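Local coordinates for adhesion G-protein coupled receptor G6 (Danio rerio, PDB 6V55) that probably acts as an adhesion receptor in myelination, its calcium-binding extracellular region preceding a G-protein-coupled membrane domain, at residues Q367-T372 with S424-A429. Numbering follows the deposited sequence.
Sequences QWLNQT and SMLRSA. With NAG (2-acetamido-2-deoxy-beta-D-glucopyranose), chain J.
Apolar side chains do most of the joining between helix 361-374 and the C-terminal end of helix 419-427. L426, its CG anti to the carbonyl carbon (chi1 -68°), places both methyls against helix 361-374: CD2 lies 3.8 Å from CH2 of the W368 indole, approached obliquely, and CD1 lies 3.8 Å from CD2 of L369, whose side chain crosses it at about a right angle. The leucine fork thus serves two partners.

T372 presents its methyl to the other helix, CG2 anti to the backbone N, in van der Waals contact with O of M425 (3.4 Å). So turned, it folds OG1 back to donate to O of W368, one turn earlier, at 2.6 Å; that carbonyl also accepts from T372 N. The same OG1 sits 3.2 Å above one face of the W368 ring, toward its rim. At the ring's edge NE1 gives a weak, bent hydrogen bond (125°) to O of A429, whose small CB, 4.1 Å from NE1, lets the indole edge approach the backbone.

N370 carries an N-linked NAG on ND2. W368 and L426 rest on L438 and V441 of strand 436-445, and L369 on V382 of strand 380-392, packing both helices against one antiparallel sheet in the alpha/beta sandwich of a SEA domain.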
# COMPACT_ATOMS: atom_id res chain seq x y z
N GLN A 367 21.78 -3.61 38.72
CA GLN A 367 22.86 -4.57 38.45
C GLN A 367 22.34 -6.00 38.35
O GLN A 367 22.84 -6.76 37.50
CB GLN A 367 23.96 -4.42 39.50
CG GLN A 367 25.13 -5.33 39.37
CD GLN A 367 25.77 -5.61 40.72
OE1 GLN A 367 26.99 -5.44 40.90
NE2 GLN A 367 24.95 -5.99 41.70
N TRP A 368 21.30 -6.34 39.12
CA TRP A 368 20.56 -7.60 38.96
C TRP A 368 19.88 -7.68 37.60
O TRP A 368 19.82 -8.75 37.00
CB TRP A 368 19.50 -7.75 40.05
CG TRP A 368 18.33 -8.70 39.72
CD1 TRP A 368 18.37 -10.06 39.77
CD2 TRP A 368 16.99 -8.36 39.34
NE1 TRP A 368 17.14 -10.59 39.44
CE2 TRP A 368 16.27 -9.56 39.18
CE3 TRP A 368 16.32 -7.15 39.12
CZ2 TRP A 368 14.92 -9.60 38.81
CZ3 TRP A 368 14.97 -7.19 38.75
CH2 TRP A 368 14.29 -8.41 38.61
N LEU A 369 19.35 -6.54 37.13
CA LEU A 369 18.72 -6.48 35.80
C LEU A 369 19.76 -6.72 34.71
O LEU A 369 19.54 -7.57 33.84
CB LEU A 369 18.00 -5.14 35.58
CG LEU A 369 16.51 -4.99 35.96
CD1 LEU A 369 16.13 -3.54 36.24
CD2 LEU A 369 15.55 -5.56 34.92
N ASN A 370 20.91 -6.03 34.78
CA ASN A 370 22.04 -6.24 33.88
C ASN A 370 22.56 -7.68 33.93
O ASN A 370 22.80 -8.28 32.88
CB ASN A 370 23.19 -5.30 34.26
CG ASN A 370 23.20 -4.01 33.48
OD1 ASN A 370 22.23 -3.65 32.83
ND2 ASN A 370 24.33 -3.30 33.55
N GLN A 371 22.69 -8.24 35.14
CA GLN A 371 23.20 -9.60 35.30
C GLN A 371 22.23 -10.67 34.80
O GLN A 371 22.70 -11.72 34.34
CB GLN A 371 23.51 -9.92 36.76
CG GLN A 371 24.99 -9.89 37.16
CD GLN A 371 25.84 -10.94 36.46
OE1 GLN A 371 25.36 -12.01 36.06
NE2 GLN A 371 27.12 -10.63 36.30
N THR A 372 20.91 -10.46 34.89
CA THR A 372 19.98 -11.55 34.56
C THR A 372 19.90 -11.78 33.05
O THR A 372 19.88 -12.93 32.60
CB THR A 372 18.58 -11.28 35.13
OG1 THR A 372 18.68 -10.99 36.53
CG2 THR A 372 17.63 -12.50 34.91
N SER A 424 9.41 -13.33 31.77
CA SER A 424 9.66 -14.64 32.36
C SER A 424 11.13 -14.88 32.73
O SER A 424 11.39 -15.70 33.62
CB SER A 424 9.18 -15.75 31.42
OG SER A 424 9.94 -15.77 30.22
N MET A 425 12.09 -14.20 32.09
CA MET A 425 13.46 -14.29 32.62
C MET A 425 13.62 -13.50 33.90
O MET A 425 14.48 -13.85 34.73
CB MET A 425 14.49 -13.81 31.62
CG MET A 425 14.52 -14.61 30.37
SD MET A 425 14.99 -13.54 29.01
CE MET A 425 16.65 -13.17 29.46
N LEU A 426 12.82 -12.45 34.09
CA LEU A 426 12.85 -11.74 35.36
C LEU A 426 12.04 -12.45 36.44
O LEU A 426 12.49 -12.52 37.58
CB LEU A 426 12.36 -10.31 35.17
CG LEU A 426 13.29 -9.41 34.34
CD1 LEU A 426 12.69 -8.05 34.27
CD2 LEU A 426 14.69 -9.35 34.92
N ARG A 427 10.85 -12.99 36.09
CA ARG A 427 10.00 -13.68 37.07
C ARG A 427 10.64 -14.96 37.60
O ARG A 427 10.33 -15.37 38.74
CB ARG A 427 8.65 -14.04 36.46
CG ARG A 427 7.64 -12.92 36.47
CD ARG A 427 6.42 -13.23 35.62
NE ARG A 427 5.87 -12.00 35.05
CZ ARG A 427 4.97 -11.98 34.06
NH1 ARG A 427 4.53 -13.13 33.55
NH2 ARG A 427 4.50 -10.82 33.58
N SER A 428 11.52 -15.60 36.82
CA SER A 428 12.24 -16.79 37.25
C SER A 428 13.54 -16.46 38.00
O SER A 428 14.34 -17.37 38.25
CB SER A 428 12.55 -17.70 36.06
OG SER A 428 13.55 -17.14 35.23
N ALA A 429 13.76 -15.20 38.36
CA ALA A 429 14.81 -14.84 39.31
C ALA A 429 14.33 -13.73 40.24
O ALA A 429 14.74 -12.57 40.11
CB ALA A 429 16.09 -14.42 38.58
C1 NAG J . 24.64 -2.03 32.92
C2 NAG J . 25.68 -1.26 33.78
C3 NAG J . 26.15 0.02 33.06
C4 NAG J . 26.67 -0.30 31.66
C5 NAG J . 25.57 -1.01 30.86
C6 NAG J . 26.01 -1.41 29.47
C7 NAG J . 25.75 -1.23 36.25
C8 NAG J . 25.03 -0.82 37.50
N2 NAG J . 25.13 -0.94 35.10
O3 NAG J . 27.16 0.68 33.82
O4 NAG J . 27.07 0.89 30.98
O5 NAG J . 25.17 -2.21 31.54
O6 NAG J . 27.40 -1.21 29.25
O7 NAG J . 26.85 -1.79 36.28